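Local coordinates for exported protein (PDB 4JX0) that is of unknown function but binds magnesium and joins an N-terminal BT_3987-like domain to a C-terminal domain related to the F5/F8 type C family, at residues Y39-N45 and R163-F167; S252-K256 and F309-V313; Y77-I81 and H154-A158; K87-V92 and L104-C110. Residue numbers count along the deposited sequence, not the author numbering.

Contact 1 of 4, residues Y39-N45 and R163-F167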
loop_
_atom_site.group_PDB
_atom_site.type_symbol
_atom_site.label_atom_id
_atom_site.label_comp_id
_atom_site.label_asym_id
_atom_site.label_seq_id
_atom_site.Cartn_x
_atom_site.Cartn_y
_atom_site.Cartn_z
ATOM N N TYR A 39 6.432 -9.015 -27.040
ATOM C CA TYR A 39 6.245 -7.781 -26.284
ATOM C C TYR A 39 5.646 -8.048 -24.907
ATOM O O TYR A 39 5.275 -9.178 -24.593
ATOM C CB TYR A 39 5.347 -6.818 -27.098
ATOM C CG TYR A 39 3.948 -7.335 -27.363
ATOM C CD1 TYR A 39 3.710 -8.271 -28.362
ATOM C CD2 TYR A 39 2.859 -6.848 -26.658
ATOM C CE1 TYR A 39 2.427 -8.751 -28.608
ATOM C CE2 TYR A 39 1.571 -7.304 -26.910
ATOM C CZ TYR A 39 1.355 -8.249 -27.896
ATOM O OH TYR A 39 0.090 -8.728 -28.150
ATOM N N LEU A 40 5.569 -6.986 -24.096
ATOM C CA LEU A 40 5.046 -7.029 -22.734
ATOM C C LEU A 40 3.518 -6.821 -22.713
ATOM O O LEU A 40 3.011 -5.835 -23.264
ATOM C CB LEU A 40 5.742 -5.940 -21.875
ATOM C CG LEU A 40 6.716 -6.398 -20.810
ATOM C CD1 LEU A 40 7.780 -7.242 -21.382
ATOM C CD2 LEU A 40 7.365 -5.195 -20.151
ATOM N N GLY A 41 2.813 -7.733 -22.051
ATOM C CA GLY A 41 1.368 -7.658 -21.870
ATOM C C GLY A 41 1.024 -6.933 -20.579
ATOM O O GLY A 41 1.436 -7.372 -19.502
ATOM N N TYR A 42 0.312 -5.794 -20.670
ATOM C CA TYR A 42 -0.083 -5.024 -19.488
ATOM C C TYR A 42 -1.215 -4.059 -19.803
ATOM O O TYR A 42 -1.261 -3.498 -20.900
ATOM C CB TYR A 42 1.103 -4.239 -18.895
ATOM C CG TYR A 42 1.765 -3.270 -19.850
ATOM C CD1 TYR A 42 2.835 -3.664 -20.638
ATOM C CD2 TYR A 42 1.354 -1.941 -19.929
ATOM C CE1 TYR A 42 3.457 -2.777 -21.514
ATOM C CE2 TYR A 42 1.961 -1.046 -20.807
ATOM C CZ TYR A 42 2.998 -1.475 -21.619
ATOM O OH TYR A 42 3.650 -0.601 -22.463
ATOM N N TYR A 43 -2.111 -3.844 -18.829
ATOM C CA TYR A 43 -3.220 -2.908 -18.987
ATOM C C TYR A 43 -2.759 -1.496 -18.635
ATOM O O TYR A 43 -2.022 -1.303 -17.668
ATOM C CB TYR A 43 -4.405 -3.315 -18.110
ATOM C CG TYR A 43 -4.955 -4.676 -18.463
ATOM C CD1 TYR A 43 -5.636 -4.885 -19.658
ATOM C CD2 TYR A 43 -4.781 -5.763 -17.613
ATOM C CE1 TYR A 43 -6.140 -6.139 -19.994
ATOM C CE2 TYR A 43 -5.289 -7.023 -17.934
ATOM C CZ TYR A 43 -5.965 -7.209 -19.130
ATOM O OH TYR A 43 -6.474 -8.444 -19.470
ATOM N N GLY A 44 -3.195 -0.527 -19.425
ATOM C CA GLY A 44 -2.870 0.871 -19.195
ATOM C C GLY A 44 -1.424 1.219 -19.473
ATOM O O GLY A 44 -0.844 0.731 -20.444
ATOM N N ASN A 45 -0.845 2.085 -18.629
ATOM C CA ASN A 45 0.534 2.559 -18.777
ATOM C C ASN A 45 1.553 1.553 -18.232
ATOM O O ASN A 45 1.224 0.780 -17.327
ATOM C CB ASN A 45 0.715 3.905 -18.049
ATOM C CG ASN A 45 -0.048 5.056 -18.657
ATOM O OD1 ASN A 45 -0.388 5.060 -19.843
ATOM N ND2 ASN A 45 -0.277 6.097 -17.872
ATOM N N ARG A 163 5.913 -1.162 -26.201
ATOM C CA ARG A 163 5.547 -2.225 -25.246
ATOM C C ARG A 163 6.708 -3.227 -24.978
ATOM O O ARG A 163 6.467 -4.420 -24.825
ATOM C CB ARG A 163 4.273 -2.972 -25.700
ATOM C CG ARG A 163 3.052 -2.076 -25.711
ATOM C CD ARG A 163 1.770 -2.786 -26.089
ATOM N NE ARG A 163 0.589 -1.954 -25.823
ATOM C CZ ARG A 163 0.017 -1.781 -24.633
ATOM N NH1 ARG A 163 0.506 -2.390 -23.556
ATOM N NH2 ARG A 163 -1.053 -1.003 -24.511
ATOM N N SER A 164 7.954 -2.730 -24.909
ATOM C CA SER A 164 9.144 -3.543 -24.619
ATOM C C SER A 164 9.844 -3.125 -23.315
ATOM O O SER A 164 10.774 -3.817 -22.897
ATOM C CB SER A 164 10.145 -3.445 -25.766
ATOM O OG SER A 164 10.541 -2.105 -26.021
ATOM N N SER A 165 9.423 -2.002 -22.686
ATOM C CA SER A 165 10.029 -1.502 -21.453
ATOM C C SER A 165 8.960 -1.181 -20.408
ATOM O O SER A 165 7.799 -0.927 -20.757
ATOM C CB SER A 165 10.876 -0.268 -21.739
ATOM O OG SER A 165 10.133 0.728 -22.425
ATOM N N TYR A 166 9.357 -1.223 -19.126
ATOM C CA TYR A 166 8.468 -0.970 -17.990
ATOM C C TYR A 166 9.167 -0.138 -16.918
ATOM O O TYR A 166 10.385 -0.234 -16.763
ATOM C CB TYR A 166 8.004 -2.297 -17.388
ATOM C CG TYR A 166 6.675 -2.217 -16.680
ATOM C CD1 TYR A 166 6.599 -1.865 -15.343
ATOM C CD2 TYR A 166 5.503 -2.570 -17.322
ATOM C CE1 TYR A 166 5.380 -1.823 -14.677
ATOM C CE2 TYR A 166 4.284 -2.562 -16.658
ATOM C CZ TYR A 166 4.223 -2.188 -15.335
ATOM O OH TYR A 166 2.991 -2.146 -14.738
ATOM N N PHE A 167 8.386 0.665 -16.172
ATOM C CA PHE A 167 8.897 1.533 -15.111
ATOM C C PHE A 167 8.301 1.157 -13.760
ATOM O O PHE A 167 7.115 0.847 -13.671
ATOM C CB PHE A 167 8.588 2.995 -15.437
ATOM C CG PHE A 167 9.214 3.412 -16.744
ATOM C CD1 PHE A 167 10.571 3.686 -16.823
ATOM C CD2 PHE A 167 8.478 3.392 -17.922
ATOM C CE1 PHE A 167 11.168 4.007 -18.039
ATOM C CE2 PHE A 167 9.076 3.707 -19.142
ATOM C CZ PHE A 167 10.419 4.014 -19.193
#
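The backbone bond from L40 N to R163 O, 2.8 Å and nearly straight at 171°, is the firmest polar link between Y39-N45 and R163-F167. R163 lies in the turn leading into strand 165-174, and its CA-to-CB bond points toward the other segment. Its guanidinium has several calls on it: NE forms a salt bridge with D24, and NH1 gives only a weak bond to Y42 O at 3.4 Å. R163 also makes a cation-pi contact with one face of Y42, NH1 lying over the ring and CZ 4.6 Å from its centroid. The opposite face of Y42 takes the edge of Y166 in a T-shaped stack, centroids 5.6 Å apart and planes at 88°, so Y42 is held between a cation and an aromatic edge. L40 CD2 packs on Y166 CB at 4.1 Å beside this stack. Y166 OH and Y39 OH are bonded outside the two segments, to T48 and E22. In the N-terminal domain, assigned to the E-set clan, strand 36-41 bonds to strand 66-73 through Y39 with K72 and G41 with K70, while S164 and Y166 bond to strand 142-150, whose L148 also packs against L40.

Contact 2 of 4, residues S252-K256 and F309-V313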
loop_
_atom_site.group_PDB
_atom_site.type_symbol
_atom_site.label_atom_id
_atom_site.label_comp_id
_atom_site.label_asym_id
_atom_site.label_seq_id
_atom_site.Cartn_x
_atom_site.Cartn_y
_atom_site.Cartn_z
ATOM N N SER A 252 -21.118 -5.521 10.753
ATOM C CA SER A 252 -21.460 -4.220 10.165
ATOM C C SER A 252 -21.295 -3.118 11.197
ATOM O O SER A 252 -21.773 -3.249 12.323
ATOM C CB SER A 252 -22.877 -4.204 9.600
ATOM O OG SER A 252 -23.817 -4.573 10.592
ATOM N N TYR A 253 -20.526 -2.075 10.824
ATOM C CA TYR A 253 -20.209 -0.918 11.650
ATOM C C TYR A 253 -19.323 -1.252 12.872
ATOM O O TYR A 253 -19.070 -0.360 13.681
ATOM C CB TYR A 253 -21.479 -0.192 12.095
ATOM C CG TYR A 253 -22.428 0.095 10.955
ATOM C CD1 TYR A 253 -22.017 0.826 9.848
ATOM C CD2 TYR A 253 -23.734 -0.379 10.973
ATOM C CE1 TYR A 253 -22.882 1.089 8.792
ATOM C CE2 TYR A 253 -24.612 -0.124 9.921
ATOM C CZ TYR A 253 -24.182 0.613 8.830
ATOM O OH TYR A 253 -25.029 0.892 7.782
HETATM N N MSE A 254 -18.780 -2.483 12.964
HETATM C CA MSE A 254 -17.904 -2.904 14.059
HETATM C C MSE A 254 -16.473 -2.637 13.634
HETATM O O MSE A 254 -16.008 -3.284 12.703
HETATM C CB MSE A 254 -18.119 -4.405 14.361
HETATM C CG MSE A 254 -17.107 -5.000 15.345
HETATM SE SE MSE A 254 -17.495 -6.823 15.850
HETATM C CE MSE A 254 -17.240 -7.665 14.330
ATOM N N LEU A 255 -15.776 -1.710 14.294
ATOM C CA LEU A 255 -14.388 -1.375 13.960
ATOM C C LEU A 255 -13.469 -2.598 13.978
ATOM O O LEU A 255 -13.381 -3.281 14.998
ATOM C CB LEU A 255 -13.846 -0.322 14.956
ATOM C CG LEU A 255 -12.364 0.053 14.867
ATOM C CD1 LEU A 255 -12.012 0.582 13.486
ATOM C CD2 LEU A 255 -12.018 1.086 15.913
ATOM N N LYS A 256 -12.789 -2.858 12.843
ATOM C CA LYS A 256 -11.796 -3.922 12.707
ATOM C C LYS A 256 -10.416 -3.334 12.677
ATOM O O LYS A 256 -9.564 -3.729 13.477
ATOM C CB LYS A 256 -12.009 -4.734 11.425
ATOM C CG LYS A 256 -11.192 -6.036 11.412
ATOM C CD LYS A 256 -10.577 -6.349 10.074
ATOM C CE LYS A 256 -10.074 -7.769 10.000
ATOM N NZ LYS A 256 -9.060 -8.085 11.041
ATOM N N PHE A 309 -16.031 0.534 4.626
ATOM C CA PHE A 309 -15.370 1.629 5.349
ATOM C C PHE A 309 -16.387 2.550 6.036
ATOM O O PHE A 309 -16.463 3.747 5.752
ATOM C CB PHE A 309 -14.440 2.426 4.417
ATOM C CG PHE A 309 -13.194 1.638 4.108
ATOM C CD1 PHE A 309 -13.200 0.668 3.115
ATOM C CD2 PHE A 309 -12.064 1.756 4.906
ATOM C CE1 PHE A 309 -12.074 -0.119 2.883
ATOM C CE2 PHE A 309 -10.933 0.989 4.653
ATOM C CZ PHE A 309 -10.954 0.039 3.660
ATOM N N SER A 310 -17.129 1.975 6.988
ATOM C CA SER A 310 -18.106 2.672 7.812
ATOM C C SER A 310 -18.123 2.007 9.171
ATOM O O SER A 310 -18.493 0.840 9.243
ATOM C CB SER A 310 -19.487 2.629 7.170
ATOM O OG SER A 310 -20.472 3.175 8.033
ATOM N N VAL A 311 -17.670 2.701 10.225
ATOM C CA VAL A 311 -17.628 2.143 11.574
ATOM C C VAL A 311 -18.361 3.066 12.540
ATOM O O VAL A 311 -18.360 4.281 12.356
ATOM C CB VAL A 311 -16.173 1.868 12.069
ATOM C CG1 VAL A 311 -15.332 1.205 10.986
ATOM C CG2 VAL A 311 -15.490 3.134 12.570
ATOM N N ASP A 312 -18.912 2.476 13.609
ATOM C CA ASP A 312 -19.551 3.187 14.709
ATOM C C ASP A 312 -18.538 3.443 15.789
ATOM O O ASP A 312 -17.755 2.552 16.084
ATOM C CB ASP A 312 -20.687 2.345 15.337
ATOM C CG ASP A 312 -21.999 2.281 14.600
ATOM O OD1 ASP A 312 -22.105 2.897 13.525
ATOM O OD2 ASP A 312 -22.921 1.587 15.091
ATOM N N VAL A 313 -18.562 4.624 16.407
ATOM C CA VAL A 313 -17.756 4.912 17.589
ATOM C C VAL A 313 -18.767 5.524 18.550
ATOM O O VAL A 313 -19.295 6.598 18.288
ATOM C CB VAL A 313 -16.472 5.739 17.356
ATOM C CG1 VAL A 313 -15.677 5.868 18.648
ATOM C CG2 VAL A 313 -15.597 5.075 16.295
#
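This is a backbone-led crossing of two loop-to-strand transitions in the C-terminal domain, where the chain entering strand 255-263 meets the chain entering strand 312-319, two strands that belong to different sheets. One strong hydrogen bond holds it: D312 N gives to Y253 O at 2.8 Å with an angle of 172°. The backbones come very close here, Y253 CA lying 4.0 Å from V311 CA, and two CA-H...O contacts fill the gap, Y253 CA to S310 O at 3.4 Å and V311 CA to Y253 O at 3.6 Å. The exposed ring of Y253 lies along the other segment, with S310 OG near the ring edge, 3.3 Å from Y253 CE1, and D312 OD1 3.5 Å from Y253 CB. The polar ends are engaged by outside partners: S310 OG bonds to T221 O and D312 OD2 to N246 ND2. On the buried side, L255 CD1 meets V311 CG1 at 4.2 Å; L243 of strand 235-244 lies against L255, and M302 of strand 296-304 against V311. The D312 side chain is about 10 Å from a magnesium ion. Two antiparallel sheets, with a magnesium site formed by S208, D211 and N213 and completed by N314 and E315 near the start of strand 312-319, are consistent with the discoidin-like jelly roll of the F5/F8 type C family.

Contact 3 of 4, residues Y77-I81 and H154-A158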
loop_
_atom_site.group_PDB
_atom_site.type_symbol
_atom_site.label_atom_id
_atom_site.label_comp_id
_atom_site.label_asym_id
_atom_site.label_seq_id
_atom_site.Cartn_x
_atom_site.Cartn_y
_atom_site.Cartn_z
ATOM N N TYR A 77 5.027 -19.512 -32.587
ATOM C CA TYR A 77 6.324 -19.635 -33.251
ATOM C C TYR A 77 6.781 -21.111 -33.284
ATOM O O TYR A 77 6.453 -21.889 -32.386
ATOM C CB TYR A 77 7.336 -18.732 -32.533
ATOM C CG TYR A 77 8.585 -18.449 -33.326
ATOM C CD1 TYR A 77 8.548 -17.643 -34.458
ATOM C CD2 TYR A 77 9.826 -18.900 -32.892
ATOM C CE1 TYR A 77 9.701 -17.369 -35.190
ATOM C CE2 TYR A 77 10.988 -18.622 -33.606
ATOM C CZ TYR A 77 10.924 -17.847 -34.748
ATOM O OH TYR A 77 12.072 -17.630 -35.464
ATOM N N LYS A 78 7.523 -21.474 -34.351
ATOM C CA LYS A 78 8.018 -22.826 -34.647
ATOM C C LYS A 78 8.907 -23.468 -33.555
ATOM O O LYS A 78 8.940 -24.692 -33.468
ATOM C CB LYS A 78 8.813 -22.816 -35.974
ATOM C CG LYS A 78 10.167 -22.093 -35.914
ATOM C CD LYS A 78 10.665 -21.685 -37.296
ATOM C CE LYS A 78 11.995 -20.970 -37.247
ATOM N NZ LYS A 78 12.404 -20.449 -38.585
ATOM N N GLU A 79 9.643 -22.667 -32.769
ATOM C CA GLU A 79 10.565 -23.164 -31.737
ATOM C C GLU A 79 10.408 -22.371 -30.421
ATOM O O GLU A 79 9.690 -21.373 -30.379
ATOM C CB GLU A 79 12.022 -23.106 -32.250
ATOM C CG GLU A 79 12.490 -21.738 -32.729
ATOM C CD GLU A 79 13.818 -21.689 -33.465
ATOM O OE1 GLU A 79 14.463 -22.749 -33.630
ATOM O OE2 GLU A 79 14.213 -20.576 -33.885
ATOM N N ASP A 80 11.041 -22.855 -29.338
ATOM C CA ASP A 80 10.969 -22.202 -28.022
ATOM C C ASP A 80 11.754 -20.891 -28.042
ATOM O O ASP A 80 12.838 -20.856 -28.627
ATOM C CB ASP A 80 11.525 -23.114 -26.903
ATOM C CG ASP A 80 10.774 -24.414 -26.663
ATOM O OD1 ASP A 80 9.721 -24.627 -27.312
ATOM O OD2 ASP A 80 11.234 -25.217 -25.822
ATOM N N ILE A 81 11.212 -19.826 -27.413
ATOM C CA ILE A 81 11.860 -18.510 -27.324
ATOM C C ILE A 81 12.145 -18.222 -25.857
ATOM O O ILE A 81 11.199 -18.092 -25.080
ATOM C CB ILE A 81 10.989 -17.365 -27.942
ATOM C CG1 ILE A 81 10.495 -17.694 -29.365
ATOM C CG2 ILE A 81 11.754 -16.040 -27.943
ATOM C CD1 ILE A 81 9.188 -17.082 -29.667
ATOM N N HIS A 154 16.525 -15.686 -33.390
ATOM C CA HIS A 154 15.418 -16.413 -34.002
ATOM C C HIS A 154 15.039 -15.701 -35.293
ATOM O O HIS A 154 15.034 -14.471 -35.321
ATOM C CB HIS A 154 14.250 -16.464 -33.018
ATOM C CG HIS A 154 14.518 -17.287 -31.794
ATOM N ND1 HIS A 154 14.560 -18.663 -31.854
ATOM C CD2 HIS A 154 14.725 -16.902 -30.512
ATOM C CE1 HIS A 154 14.785 -19.078 -30.617
ATOM N NE2 HIS A 154 14.899 -18.051 -29.775
ATOM N N GLU A 155 14.752 -16.453 -36.367
ATOM C CA GLU A 155 14.451 -15.863 -37.681
ATOM C C GLU A 155 13.004 -15.348 -37.780
ATOM O O GLU A 155 12.080 -16.043 -37.374
ATOM C CB GLU A 155 14.718 -16.875 -38.810
ATOM C CG GLU A 155 16.149 -17.395 -38.839
ATOM C CD GLU A 155 16.551 -18.175 -40.078
ATOM O OE1 GLU A 155 15.703 -18.372 -40.978
ATOM O OE2 GLU A 155 17.747 -18.530 -40.179
ATOM N N HIS A 156 12.815 -14.143 -38.361
ATOM C CA HIS A 156 11.511 -13.488 -38.537
ATOM C C HIS A 156 10.795 -13.340 -37.191
ATOM O O HIS A 156 9.610 -13.637 -37.066
ATOM C CB HIS A 156 10.636 -14.228 -39.561
ATOM C CG HIS A 156 11.190 -14.180 -40.947
ATOM N ND1 HIS A 156 10.728 -13.269 -41.875
ATOM C CD2 HIS A 156 12.159 -14.930 -41.516
ATOM C CE1 HIS A 156 11.432 -13.482 -42.974
ATOM N NE2 HIS A 156 12.311 -14.468 -42.799
ATOM N N LEU A 157 11.553 -12.883 -36.188
ATOM C CA LEU A 157 11.090 -12.663 -34.826
ATOM C C LEU A 157 11.857 -11.497 -34.233
ATOM O O LEU A 157 13.072 -11.418 -34.423
ATOM C CB LEU A 157 11.306 -13.924 -33.978
ATOM C CG LEU A 157 10.690 -13.913 -32.578
ATOM C CD1 LEU A 157 9.187 -14.101 -32.636
ATOM C CD2 LEU A 157 11.310 -14.974 -31.718
ATOM N N ALA A 158 11.168 -10.609 -33.507
ATOM C CA ALA A 158 11.810 -9.455 -32.894
ATOM C C ALA A 158 11.024 -8.924 -31.707
ATOM O O ALA A 158 9.829 -9.191 -31.582
ATOM C CB ALA A 158 11.956 -8.361 -33.927
#
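A very short hydrogen bond, 2.5 Å from Y77 OH to E155 O, stands out where the loop ahead of strand 81-87 meets the turn ahead of strand 157-159. Y77 is buried and reaches across with its whole ring. One face of it carries L157, whose CD2 makes a CH-pi contact 4.2 Å from the ring centroid, while its edge is turned to the face of H154 in an offset edge-to-face pair, centroids 5.8 Å apart and planes at 86°. H154 is fixed in turn by its ND1, which donates to E79 OE2 at 2.8 Å and 167°. I81 CG1 lies over one face of the imidazole, I81 CG2 comes within 4.0 Å of H154 CD2, and I81 CD1 packs against L157 CD2 at 3.6 Å. L157 also rests on strands 36-41 and 142-150, which places this small cluster at the edge of the N-terminal domain's sheet, where 157-159 is an outermost strand beside 36-41. Nearby, D80 pairs with K118 in a salt bridge and accepts a hydrogen bond from A119 N. The chemistry implies two directed bonds, one to a main-chain carbonyl and one between imidazole and carboxylate, that set the orientation of both rings against the apolar side chains of I81 and L157.

Contact 4 of 4, residues K87-V92 and L104-C110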
loop_
_atom_site.group_PDB
_atom_site.type_symbol
_atom_site.label_atom_id
_atom_site.label_comp_id
_atom_site.label_asym_id
_atom_site.label_seq_id
_atom_site.Cartn_x
_atom_site.Cartn_y
_atom_site.Cartn_z
ATOM N N LYS A 87 17.722 -4.742 -16.186
ATOM C CA LYS A 87 17.674 -3.395 -15.645
ATOM C C LYS A 87 18.442 -2.471 -16.559
ATOM O O LYS A 87 19.666 -2.549 -16.615
ATOM C CB LYS A 87 18.250 -3.382 -14.219
ATOM C CG LYS A 87 18.158 -2.048 -13.501
ATOM C CD LYS A 87 18.579 -2.216 -12.050
ATOM C CE LYS A 87 18.998 -0.930 -11.390
ATOM N NZ LYS A 87 17.891 0.053 -11.292
ATOM N N GLU A 88 17.725 -1.627 -17.310
ATOM C CA GLU A 88 18.336 -0.642 -18.194
ATOM C C GLU A 88 18.015 0.729 -17.614
ATOM O O GLU A 88 16.948 1.285 -17.871
ATOM C CB GLU A 88 17.847 -0.814 -19.645
ATOM C CG GLU A 88 18.586 0.058 -20.655
ATOM C CD GLU A 88 20.073 -0.216 -20.779
ATOM O OE1 GLU A 88 20.443 -1.215 -21.436
ATOM O OE2 GLU A 88 20.868 0.562 -20.204
ATOM N N ASP A 89 18.944 1.253 -16.795
ATOM C CA ASP A 89 18.792 2.540 -16.105
ATOM C C ASP A 89 18.749 3.750 -17.059
ATOM O O ASP A 89 18.181 4.778 -16.687
ATOM C CB ASP A 89 19.935 2.738 -15.089
ATOM C CG ASP A 89 19.923 1.744 -13.938
ATOM O OD1 ASP A 89 18.827 1.474 -13.396
ATOM O OD2 ASP A 89 21.015 1.266 -13.554
ATOM N N LYS A 90 19.319 3.628 -18.278
ATOM C CA LYS A 90 19.325 4.704 -19.280
ATOM C C LYS A 90 17.898 5.188 -19.631
ATOM O O LYS A 90 17.722 6.367 -19.942
ATOM C CB LYS A 90 20.039 4.243 -20.568
ATOM C CG LYS A 90 21.544 3.989 -20.406
ATOM C CD LYS A 90 22.169 3.343 -21.652
ATOM C CE LYS A 90 23.573 2.835 -21.399
ATOM N NZ LYS A 90 24.170 2.186 -22.599
ATOM N N LEU A 91 16.883 4.292 -19.558
ATOM C CA LEU A 91 15.483 4.628 -19.868
ATOM C C LEU A 91 14.821 5.536 -18.820
ATOM O O LEU A 91 13.770 6.112 -19.106
ATOM C CB LEU A 91 14.620 3.361 -20.031
ATOM C CG LEU A 91 14.686 2.684 -21.398
ATOM C CD1 LEU A 91 15.999 1.981 -21.595
ATOM C CD2 LEU A 91 13.554 1.695 -21.565
ATOM N N VAL A 92 15.393 5.625 -17.615
ATOM C CA VAL A 92 14.855 6.482 -16.563
ATOM C C VAL A 92 15.100 7.949 -16.968
ATOM O O VAL A 92 14.231 8.789 -16.727
ATOM C CB VAL A 92 15.472 6.139 -15.180
ATOM C CG1 VAL A 92 14.959 7.081 -14.100
ATOM C CG2 VAL A 92 15.181 4.691 -14.791
ATOM N N LEU A 104 18.271 5.859 -8.135
ATOM C CA LEU A 104 17.980 4.601 -8.814
ATOM C C LEU A 104 17.929 3.480 -7.806
ATOM O O LEU A 104 18.732 3.468 -6.868
ATOM C CB LEU A 104 19.028 4.278 -9.892
ATOM C CG LEU A 104 19.027 5.182 -11.117
ATOM C CD1 LEU A 104 20.315 5.033 -11.888
ATOM C CD2 LEU A 104 17.834 4.899 -12.012
ATOM N N PHE A 105 16.987 2.538 -7.988
ATOM C CA PHE A 105 16.887 1.372 -7.116
ATOM C C PHE A 105 18.129 0.512 -7.366
ATOM O O PHE A 105 18.381 0.189 -8.525
ATOM C CB PHE A 105 15.606 0.587 -7.408
ATOM C CG PHE A 105 15.392 -0.592 -6.501
ATOM C CD1 PHE A 105 14.820 -0.429 -5.246
ATOM C CD2 PHE A 105 15.762 -1.869 -6.901
ATOM C CE1 PHE A 105 14.627 -1.522 -4.404
ATOM C CE2 PHE A 105 15.554 -2.966 -6.067
ATOM C CZ PHE A 105 14.992 -2.785 -4.822
ATOM N N PRO A 106 18.968 0.201 -6.350
ATOM C CA PRO A 106 20.200 -0.567 -6.627
ATOM C C PRO A 106 19.969 -1.872 -7.402
ATOM O O PRO A 106 19.019 -2.594 -7.124
ATOM C CB PRO A 106 20.774 -0.848 -5.231
ATOM C CG PRO A 106 19.752 -0.390 -4.263
ATOM C CD PRO A 106 18.867 0.572 -4.925
ATOM N N SER A 107 20.846 -2.158 -8.377
ATOM C CA SER A 107 20.782 -3.361 -9.224
ATOM C C SER A 107 20.973 -4.636 -8.418
ATOM O O SER A 107 20.353 -5.647 -8.728
ATOM C CB SER A 107 21.850 -3.306 -10.314
ATOM O OG SER A 107 21.805 -2.092 -11.048
ATOM N N GLU A 108 21.844 -4.595 -7.400
ATOM C CA GLU A 108 22.107 -5.741 -6.519
ATOM C C GLU A 108 20.834 -6.220 -5.784
ATOM O O GLU A 108 20.708 -7.416 -5.511
ATOM C CB GLU A 108 23.232 -5.441 -5.496
ATOM C CG GLU A 108 23.022 -4.242 -4.581
ATOM C CD GLU A 108 23.747 -2.973 -4.991
ATOM O OE1 GLU A 108 23.684 -2.609 -6.189
ATOM O OE2 GLU A 108 24.347 -2.321 -4.104
ATOM N N ASN A 109 19.875 -5.313 -5.526
ATOM C CA ASN A 109 18.615 -5.653 -4.864
ATOM C C ASN A 109 17.547 -6.240 -5.851
ATOM O O ASN A 109 16.467 -6.580 -5.393
ATOM C CB ASN A 109 18.072 -4.420 -4.121
ATOM C CG ASN A 109 18.950 -4.014 -2.960
ATOM O OD1 ASN A 109 19.927 -3.291 -3.115
ATOM N ND2 ASN A 109 18.694 -4.559 -1.788
ATOM N N CYS A 110 17.845 -6.390 -7.169
ATOM C CA CYS A 110 16.947 -6.996 -8.172
ATOM C C CYS A 110 17.391 -8.420 -8.481
ATOM O O CYS A 110 18.587 -8.669 -8.623
ATOM C CB CYS A 110 16.914 -6.180 -9.464
ATOM S SG CYS A 110 16.374 -4.469 -9.254
#
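K87 gives up the most surface here, 89 Å², followed by L104 with 73 Å². The lysine, at the end of strand 81-87, runs nearly extended to CE before turning at chi4, so that NZ reaches two oxygens: it donates to F105 O at 2.8 Å and forms a salt bridge with D89 OD1 at 2.7 Å, two residues on in its own segment. Along the way K87 CE passes 3.1 Å from S107 OG, and K87 CD lies 4.2 Å from C110 SG. Its charge is therefore shared between a side-chain carboxylate and a main-chain carbonyl of the facing loop. The two segments form the two ends of the connection between the neighbouring antiparallel strands 81-87 and 110-117, which carries the short helices 90-93 and 96-99; V92 N bonds to D89 O at 3.1 Å at one end, and C110 N to S107 O at 3.0 Å at the other. L104 supplies the apolar part. Its CD2 touches V92 CG2 at 3.8 Å and lies 3.8 Å from D89 OD1, so the leucine also touches the aspartate that pairs with K87. D89, third with 34 Å², directs its CA-to-CB bond toward the loop. Beyond the pair, F105 packs on L130 and L170, and its backbone bonds to V143.

From the N terminus, strand 36-41 leads into contact 1, whose loop closes only at R163-F167, 118 residues on. Inside it, contact 3 opens at Y77-I81 and closes at H154-A158, and contact 4, K87-V92 with L104-C110, is nested within both. Contacts 1 and 4 touch, S165 CB meeting L91 CD2 at 3.3 Å, so the 90-93 helix lies against strand 165-174. Contacts 1 and 3 do not touch, but both reach the same sheet of the N-terminal domain, through the neighbouring strands 36-41 and 157-159. Contact 2 follows in series, after strand 165-174, and joins two sheets of the C-terminal domain, its centre about 39 Å from that of contact 1.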